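Local coordinates for protein BIM1 (Saccharomyces cerevisiae, PDB 2QJX), which binds microtubules as an EB1-family protein that associates with their plus ends, the portion here being its calponin-homology domain, at residues A37-Q41 against R54-N58. Numbering follows the deposited sequence.
Sequences AAYCQ and RVKFN
Residues 37-41 form the first turn of helix 37-47, with Gln41 N hydrogen-bonded to Ala37 O at 3.1 Å. Residues 54-58 run as irregular chain, bent by an inverse gamma turn centred on Lys56 (phi/psi -83/86) and closed by a weak hydrogen bond of 2.9 Å from Phe57 N to Val55 O. The backbones come nearest at Ala37 and Phe57, whose CA atoms are 4.9 Å apart; no hydrogen bond crosses between the segments. The small Ala37 side chain permits this approach: its CB lies 3.5 Å from Phe57 O, 3.7 Å from Lys56 O, 3.9 Å from Phe57 CD1 and 4.2 Å from Val55 CG1. Val55 (chi1 t) points at the helix and places CG2 4.1 Å from Cys40 CB. Phe57, with chi1 near -148°, reaches obliquely along the helix from Ala37 toward Gln41, bringing its CE1 to 3.2 Å from Gln41 OE1. That amide, on an extended side chain (chi1 and chi2 t), is held by Arg124 through OE1, and by Tyr118 OH and Pro120 O through NE2. This buried packing, of apolar side chains and of carbon against carbonyl oxygen, joins the start of helix 37-47 to the loop leading into helix 62-78 within the all-helical calponin-homology fold. Asn68 and Ile71 of helix 62-78 touch Val55, Asn68 OD1 accepts a hydrogen bond from Lys56 N, and Arg124, just after helix 120-123, packs on Phe57.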
ATOM      1  N   ALA A  37      -1.010   4.710  -2.141  1.00  9.53           N
ATOM      2  CA  ALA A  37      -2.018   3.909  -2.829  1.00 10.68           C
ATOM      3  C   ALA A  37      -1.733   2.401  -2.746  1.00 10.17           C
ATOM      4  O   ALA A  37      -2.614   1.611  -2.385  1.00 12.12           O
ATOM      5  CB  ALA A  37      -2.120   4.355  -4.285  1.00  9.10           C
ATOM      6  N   ALA A  38      -0.511   2.002  -3.080  1.00  9.11           N
ATOM      7  CA  ALA A  38      -0.140   0.590  -3.032  1.00 11.81           C
ATOM      8  C   ALA A  38      -0.268   0.032  -1.616  1.00 12.88           C
ATOM      9  O   ALA A  38      -0.725  -1.097  -1.429  1.00 12.58           O
ATOM     10  CB  ALA A  38       1.291   0.400  -3.547  1.00 13.10           C
ATOM     11  N   TYR A  39       0.142   0.814  -0.618  1.00 11.64           N
ATOM     12  CA  TYR A  39       0.049   0.373   0.774  1.00 13.36           C
ATOM     13  C   TYR A  39      -1.399   0.032   1.112  1.00 12.95           C
ATOM     14  O   TYR A  39      -1.682  -0.996   1.735  1.00 12.16           O
ATOM     15  CB  TYR A  39       0.547   1.475   1.716  1.00 13.77           C
ATOM     16  CG  TYR A  39       2.013   1.818   1.561  1.00 13.06           C
ATOM     17  CD1 TYR A  39       2.496   3.066   1.956  1.00 14.52           C
ATOM     18  CD2 TYR A  39       2.917   0.902   1.020  1.00 11.24           C
ATOM     19  CE1 TYR A  39       3.842   3.397   1.809  1.00 12.19           C
ATOM     20  CE2 TYR A  39       4.267   1.220   0.873  1.00 10.83           C
ATOM     21  CZ  TYR A  39       4.721   2.470   1.267  1.00 11.37           C
ATOM     22  OH  TYR A  39       6.050   2.797   1.105  1.00 13.19           O
ATOM     23  N   CYS A  40      -2.315   0.908   0.708  1.00 12.35           N
ATOM     24  CA  CYS A  40      -3.732   0.684   0.959  1.00 12.69           C
ATOM     25  C   CYS A  40      -4.189  -0.623   0.336  1.00 12.78           C
ATOM     26  O   CYS A  40      -4.874  -1.411   0.981  1.00 12.70           O
ATOM     27  CB  CYS A  40      -4.583   1.814   0.369  1.00 11.31           C
ATOM     28  SG  CYS A  40      -4.584   3.338   1.325  1.00 12.72           S
ATOM     29  N   GLN A  41      -3.829  -0.849  -0.925  1.00 11.31           N
ATOM     30  CA  GLN A  41      -4.271  -2.071  -1.581  1.00 12.22           C
ATOM     31  C   GLN A  41      -3.627  -3.337  -1.043  1.00 13.89           C
ATOM     32  O   GLN A  41      -4.220  -4.412  -1.129  1.00 14.94           O
ATOM     33  CB  GLN A  41      -4.099  -1.998  -3.099  1.00 11.92           C
ATOM     34  CG  GLN A  41      -4.688  -3.234  -3.780  1.00 11.70           C
ATOM     35  CD  GLN A  41      -5.099  -3.005  -5.209  1.00 11.94           C
ATOM     36  OE1 GLN A  41      -4.422  -2.301  -5.957  1.00 11.10           O
ATOM     37  NE2 GLN A  41      -6.207  -3.619  -5.609  1.00 11.00           N
ATOM     38  N   ARG A  54     -12.235   5.120  -3.070  1.00 13.37           N
ATOM     39  CA  ARG A  54     -11.818   6.427  -2.573  1.00 13.86           C
ATOM     40  C   ARG A  54     -10.311   6.606  -2.454  1.00 14.63           C
ATOM     41  O   ARG A  54      -9.816   7.698  -2.144  1.00 12.81           O
ATOM     42  CB  ARG A  54     -12.531   6.698  -1.241  1.00 13.43           C
ATOM     43  CG  ARG A  54     -14.038   6.904  -1.424  1.00 16.29           C
ATOM     44  CD  ARG A  54     -14.794   6.839  -0.107  1.00 20.55           C
ATOM     45  NE  ARG A  54     -15.495   5.566   0.041  1.00 23.00           N
ATOM     46  CZ  ARG A  54     -15.763   4.991   1.212  1.00 23.77           C
ATOM     47  NH1 ARG A  54     -15.389   5.575   2.341  1.00 22.58           N
ATOM     48  NH2 ARG A  54     -16.394   3.825   1.252  1.00 22.45           N
ATOM     49  N   VAL A  55      -9.583   5.528  -2.711  1.00 15.09           N
ATOM     50  CA  VAL A  55      -8.131   5.570  -2.690  1.00 15.80           C
ATOM     51  C   VAL A  55      -7.729   6.188  -4.024  1.00 17.77           C
ATOM     52  O   VAL A  55      -8.199   5.750  -5.074  1.00 19.70           O
ATOM     53  CB  VAL A  55      -7.531   4.149  -2.591  1.00 15.95           C
ATOM     54  CG1 VAL A  55      -6.014   4.199  -2.782  1.00 14.53           C
ATOM     55  CG2 VAL A  55      -7.876   3.539  -1.243  1.00 14.76           C
ATOM     56  N   LYS A  56      -6.898   7.224  -3.984  1.00 18.12           N
ATOM     57  CA  LYS A  56      -6.436   7.874  -5.205  1.00 19.15           C
ATOM     58  C   LYS A  56      -5.268   7.029  -5.680  1.00 18.75           C
ATOM     59  O   LYS A  56      -4.104   7.306  -5.374  1.00 12.80           O
ATOM     60  CB  LYS A  56      -5.984   9.307  -4.913  1.00 21.37           C
ATOM     61  CG  LYS A  56      -7.074  10.176  -4.293  1.00 27.01           C
ATOM     62  CD  LYS A  56      -8.300  10.238  -5.191  1.00 30.64           C
ATOM     63  CE  LYS A  56      -9.482  10.886  -4.493  1.00 34.11           C
ATOM     64  NZ  LYS A  56     -10.730  10.772  -5.303  1.00 35.57           N
ATOM     65  N   PHE A  57      -5.596   5.984  -6.433  1.00 18.83           N
ATOM     66  CA  PHE A  57      -4.590   5.053  -6.899  1.00 21.10           C
ATOM     67  C   PHE A  57      -3.521   5.616  -7.811  1.00 21.31           C
ATOM     68  O   PHE A  57      -2.342   5.293  -7.660  1.00 23.09           O
ATOM     69  CB  PHE A  57      -5.250   3.850  -7.572  1.00 23.24           C
ATOM     70  CG  PHE A  57      -4.475   2.594  -7.394  1.00 24.08           C
ATOM     71  CD1 PHE A  57      -4.484   1.933  -6.169  1.00 24.93           C
ATOM     72  CD2 PHE A  57      -3.650   2.124  -8.407  1.00 25.62           C
ATOM     73  CE1 PHE A  57      -3.680   0.830  -5.948  1.00 25.66           C
ATOM     74  CE2 PHE A  57      -2.835   1.015  -8.198  1.00 27.19           C
ATOM     75  CZ  PHE A  57      -2.850   0.366  -6.963  1.00 25.38           C
ATOM     76  N   ASN A  58      -3.923   6.455  -8.758  1.00 21.18           N
ATOM     77  CA  ASN A  58      -2.979   7.053  -9.685  1.00 22.10           C
ATOM     78  C   ASN A  58      -2.856   8.547  -9.399  1.00 23.18           C
ATOM     79  O   ASN A  58      -3.067   9.378 -10.274  1.00 22.30           O
ATOM     80  CB  ASN A  58      -3.449   6.802 -11.121  1.00 20.70           C
ATOM     81  CG  ASN A  58      -3.486   5.323 -11.462  1.00 21.71           C
ATOM     82  OD1 ASN A  58      -2.445   4.670 -11.552  1.00 16.89           O
ATOM     83  ND2 ASN A  58      -4.690   4.781 -11.636  1.00 16.89           N
TER